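Local coordinates for protein chitinase (PDB 5GZT) that probably catalyses the random endo-hydrolysis of the beta-1,4 linkages between N-acetylglucosamine units in chitin and chitodextrins, at residues I455-S460 and D477-M482; G768-W773 and T789-A794. One frame throughout, in Å; residues are numbered along the deposited sequence.

Contact 1: I455-S460 and D477-M482; sequences IAAGAS and DYINLM
The flat side chain that reaches across here is the amide of N480, which continues past the carbonyl oxygen of I455: N480 CB sits 3.3 Å from I455 O, and CG is anti to the carbonyl carbon of its own residue (chi1 -58°), beside the backbone N, which donates to I455 O. The far end of this amide meets the edge of the Y478 ring, in the ring plane. Beyond it, the hydroxyl of Y478 is hydrogen-bonded to Y305 and E452. On the other side of the strands, I455 and I479 run side by side in the same direction. A457 CB presses on I479 CG2 at 3.5 Å, tighter than usual van der Waals contact, while I479 CG2 also borders I455 CG1 at 4.1 Å. These are the fifth and sixth strands of a family 18 TIM barrel, parallel neighbours in register. A456 and N480 face the barrel interior, where they touch Y282 and V280 of the first strand; A457 and L481 pack outward on helix 510-519. Three backbone bonds tie the strands together: N480 N to I455 O, A457 N to N480 O, and M482 N to A457 O, the last 3.0 Å long. At the C-terminal end M482 folds over that same carbonyl. The bend at chi3 (-64°) brings CE back to 3.5 Å from A457 O, with SD 4.1 Å from A456 CB, and the side chain also touches E409 and Y410. Past the last direct bond a water takes over, accepting from A459 N at 3.0 Å and donating to M482 O at 2.8 Å.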
# COMPACT_ATOMS: atom_id res chain seq x y z
N ILE B 455 10.50 -7.68 -1.72
CA ILE B 455 10.09 -9.04 -1.89
C ILE B 455 8.78 -9.32 -1.17
O ILE B 455 8.41 -8.58 -0.24
CB ILE B 455 11.14 -10.05 -1.39
CG1 ILE B 455 11.31 -10.02 0.14
CG2 ILE B 455 12.45 -9.79 -2.13
CD1 ILE B 455 12.18 -11.14 0.67
N ALA B 456 8.12 -10.39 -1.59
CA ALA B 456 7.12 -11.11 -0.77
C ALA B 456 7.75 -12.31 -0.12
O ALA B 456 8.43 -13.11 -0.77
CB ALA B 456 5.89 -11.53 -1.58
N ALA B 457 7.50 -12.46 1.18
CA ALA B 457 8.11 -13.49 2.00
C ALA B 457 7.10 -14.40 2.70
O ALA B 457 6.03 -13.94 3.10
CB ALA B 457 8.95 -12.81 3.04
N GLY B 458 7.51 -15.63 2.94
CA GLY B 458 6.75 -16.60 3.62
C GLY B 458 6.66 -16.29 5.07
O GLY B 458 7.58 -15.71 5.69
N ALA B 459 5.54 -16.73 5.65
CA ALA B 459 5.30 -16.54 7.06
C ALA B 459 5.96 -17.62 7.90
O ALA B 459 6.21 -17.43 9.09
CB ALA B 459 3.80 -16.41 7.37
N SER B 460 6.22 -18.76 7.32
CA SER B 460 6.69 -19.89 8.16
C SER B 460 8.14 -19.75 8.68
O SER B 460 8.98 -19.03 8.11
CB SER B 460 6.59 -21.21 7.40
OG SER B 460 7.41 -21.20 6.22
N ASP B 477 13.72 -2.11 0.11
CA ASP B 477 12.90 -1.09 0.78
C ASP B 477 11.93 -1.64 1.86
O ASP B 477 11.62 -0.95 2.89
CB ASP B 477 12.10 -0.29 -0.25
CG ASP B 477 13.00 0.54 -1.18
OD1 ASP B 477 13.59 -0.11 -2.07
OD2 ASP B 477 13.03 1.80 -1.04
N TYR B 478 11.41 -2.84 1.61
CA TYR B 478 10.55 -3.55 2.58
C TYR B 478 10.35 -4.98 2.19
O TYR B 478 10.61 -5.40 1.03
CB TYR B 478 9.21 -2.81 2.73
CG TYR B 478 8.58 -2.46 1.41
CD1 TYR B 478 8.95 -1.33 0.75
CD2 TYR B 478 7.56 -3.26 0.84
CE1 TYR B 478 8.39 -0.99 -0.48
CE2 TYR B 478 6.95 -2.90 -0.38
CZ TYR B 478 7.39 -1.79 -1.05
OH TYR B 478 6.81 -1.41 -2.24
N ILE B 479 9.95 -5.76 3.19
CA ILE B 479 9.47 -7.10 3.01
C ILE B 479 7.92 -7.10 3.15
O ILE B 479 7.36 -6.65 4.16
CB ILE B 479 10.11 -8.05 4.01
CG1 ILE B 479 11.66 -8.07 3.82
CG2 ILE B 479 9.57 -9.46 3.82
CD1 ILE B 479 12.38 -8.83 4.88
N ASN B 480 7.27 -7.58 2.09
CA ASN B 480 5.82 -7.89 2.10
C ASN B 480 5.50 -9.25 2.72
O ASN B 480 5.73 -10.28 2.08
CB ASN B 480 5.29 -7.86 0.70
CG ASN B 480 5.52 -6.55 0.04
OD1 ASN B 480 6.29 -6.47 -0.91
ND2 ASN B 480 4.83 -5.53 0.49
N LEU B 481 5.01 -9.27 3.96
CA LEU B 481 4.79 -10.53 4.64
C LEU B 481 3.47 -11.18 4.25
O LEU B 481 2.41 -10.59 4.42
CB LEU B 481 4.82 -10.37 6.14
CG LEU B 481 6.06 -9.85 6.84
CD1 LEU B 481 5.71 -9.51 8.31
CD2 LEU B 481 7.13 -10.95 6.75
N MET B 482 3.56 -12.41 3.79
CA MET B 482 2.43 -13.19 3.35
C MET B 482 1.73 -13.82 4.53
O MET B 482 1.71 -15.03 4.70
CB MET B 482 2.87 -14.21 2.29
CG MET B 482 3.17 -13.48 0.98
SD MET B 482 3.43 -14.56 -0.47
CE MET B 482 4.88 -15.38 0.08
O HOH W 1 3.16 -17.33 3.91

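Contact 2: G768-W773 and T789-A794; sequences GYVPGW and THINYA
V770 and I791 cross obliquely at the apolar centre, CG2 of V770 standing 3.5 Å from CG2 of I791. With CG1 anti to the backbone N (chi1 174°), V770 turns its other methyl toward the isoleucine. I791 also packs on L837 and L840 of helix 830-843. On the opposite face of the sheet N792 CB sits over one face of the Y769 ring, a CH-pi contact 3.9 Å from the centroid, and the amide stands nearly upright on the ring, the planes 82° apart. A794 CB approaches the edge of that ring and also lies 4.0 Å from W773 CH2. Beyond the strand end the Y793 ring closes on the bare backbone of G772, its CE1 3.5 Å from G772 CA. Five backbone hydrogen bonds alternate between the strands; V770 N to N792 O is almost straight at 177°, and the shortest, G772 N to A794 O at 2.7 Å, carries the pairing one step beyond the strand, to G772. At the polar edge the tyrosine hydroxyls turn to other parts of the barrel: Y793 OH bonds to D830 and N833, and Y769 OH to D893. Y769 and N792 thus face inward while I791 and Y793 pack outward on helix 830-843, as in the first two parallel strands of a family 18 TIM barrel.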
# COMPACT_ATOMS: atom_id res chain seq x y z
N GLY B 768 -44.33 17.62 -11.11
CA GLY B 768 -43.90 18.01 -12.40
C GLY B 768 -43.76 19.50 -12.50
O GLY B 768 -44.67 20.24 -12.06
N TYR B 769 -42.63 19.95 -13.02
CA TYR B 769 -42.50 21.33 -13.43
C TYR B 769 -43.27 21.52 -14.73
O TYR B 769 -43.13 20.72 -15.65
CB TYR B 769 -41.06 21.73 -13.65
CG TYR B 769 -40.34 22.23 -12.43
CD1 TYR B 769 -40.38 23.57 -12.08
CD2 TYR B 769 -39.61 21.36 -11.61
CE1 TYR B 769 -39.69 24.03 -10.97
CE2 TYR B 769 -38.95 21.82 -10.48
CZ TYR B 769 -38.98 23.15 -10.16
OH TYR B 769 -38.34 23.65 -9.03
N VAL B 770 -44.12 22.53 -14.75
CA VAL B 770 -44.96 22.90 -15.89
C VAL B 770 -44.52 24.32 -16.36
O VAL B 770 -44.63 25.29 -15.64
CB VAL B 770 -46.42 22.85 -15.52
CG1 VAL B 770 -47.24 23.37 -16.67
CG2 VAL B 770 -46.83 21.39 -15.13
N PRO B 771 -43.91 24.41 -17.55
CA PRO B 771 -43.36 25.64 -18.04
C PRO B 771 -44.47 26.57 -18.45
O PRO B 771 -45.40 26.19 -19.17
CB PRO B 771 -42.53 25.20 -19.21
CG PRO B 771 -43.08 23.93 -19.66
CD PRO B 771 -43.64 23.27 -18.44
N GLY B 772 -44.40 27.81 -17.95
CA GLY B 772 -45.40 28.81 -18.23
C GLY B 772 -45.30 29.47 -19.63
O GLY B 772 -46.18 30.22 -20.01
N TRP B 773 -44.20 29.22 -20.33
CA TRP B 773 -43.95 29.72 -21.66
C TRP B 773 -44.49 28.76 -22.70
O TRP B 773 -44.27 29.01 -23.85
CB TRP B 773 -42.47 30.00 -21.93
CG TRP B 773 -41.50 28.83 -21.44
CD1 TRP B 773 -41.08 27.72 -22.15
CD2 TRP B 773 -40.89 28.73 -20.16
NE1 TRP B 773 -40.26 26.96 -21.37
CE2 TRP B 773 -40.14 27.54 -20.14
CE3 TRP B 773 -40.94 29.52 -19.02
CZ2 TRP B 773 -39.42 27.13 -19.01
CZ3 TRP B 773 -40.24 29.11 -17.92
CH2 TRP B 773 -39.50 27.92 -17.91
N THR B 789 -49.07 14.46 -8.24
CA THR B 789 -49.64 14.97 -6.99
C THR B 789 -49.39 16.46 -6.92
O THR B 789 -50.07 17.19 -6.16
CB THR B 789 -48.99 14.32 -5.76
OG1 THR B 789 -47.62 14.66 -5.70
CG2 THR B 789 -49.18 12.73 -5.87
N HIS B 790 -48.34 16.91 -7.61
CA HIS B 790 -47.88 18.31 -7.46
C HIS B 790 -47.47 18.85 -8.81
O HIS B 790 -46.96 18.12 -9.68
CB HIS B 790 -46.70 18.49 -6.47
CG HIS B 790 -47.01 18.26 -5.02
ND1 HIS B 790 -47.38 17.05 -4.51
CD2 HIS B 790 -47.04 19.14 -3.95
CE1 HIS B 790 -47.62 17.16 -3.22
NE2 HIS B 790 -47.40 18.42 -2.86
N ILE B 791 -47.69 20.12 -8.99
CA ILE B 791 -47.11 20.92 -10.06
C ILE B 791 -46.39 22.11 -9.55
O ILE B 791 -46.95 22.83 -8.69
CB ILE B 791 -48.25 21.44 -10.96
CG1 ILE B 791 -48.82 20.26 -11.79
CG2 ILE B 791 -47.69 22.53 -11.93
CD1 ILE B 791 -50.10 20.57 -12.55
N ASN B 792 -45.21 22.38 -10.06
CA ASN B 792 -44.60 23.68 -9.91
C ASN B 792 -44.76 24.52 -11.21
O ASN B 792 -44.35 24.08 -12.25
CB ASN B 792 -43.08 23.63 -9.61
CG ASN B 792 -42.74 23.30 -8.15
OD1 ASN B 792 -43.61 23.18 -7.30
ND2 ASN B 792 -41.48 23.01 -7.91
N TYR B 793 -45.37 25.70 -11.16
CA TYR B 793 -45.50 26.57 -12.34
C TYR B 793 -44.28 27.45 -12.44
O TYR B 793 -44.03 28.24 -11.55
CB TYR B 793 -46.76 27.43 -12.24
CG TYR B 793 -47.04 28.25 -13.44
CD1 TYR B 793 -47.61 27.68 -14.60
CD2 TYR B 793 -46.70 29.59 -13.48
CE1 TYR B 793 -47.89 28.46 -15.74
CE2 TYR B 793 -46.97 30.40 -14.63
CZ TYR B 793 -47.56 29.83 -15.74
OH TYR B 793 -47.82 30.64 -16.80
N ALA B 794 -43.47 27.24 -13.49
CA ALA B 794 -42.26 27.99 -13.77
C ALA B 794 -42.58 29.14 -14.77
O ALA B 794 -43.10 28.83 -15.82
CB ALA B 794 -41.29 27.04 -14.41

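Overall arrangement
Contacts 1 and 2 belong to two separate family 18 barrels of one chain, their centres about 65 Å apart and their nearest atoms about 52 Å, with no touch between them. The first pairs the fifth and sixth strands of its barrel, the second the first and second strands of the other. E409, beside contact 1, ends a DGIDLDWE motif, the place of the general acid in family 18 chitinases, and D893, bonded to Y769 in contact 2, lies in the identical motif of the second barrel, so both contacts probably border an active site. The sodium ion, held by E44, T50, F52 and S72, belongs to the N-terminal part of the chain.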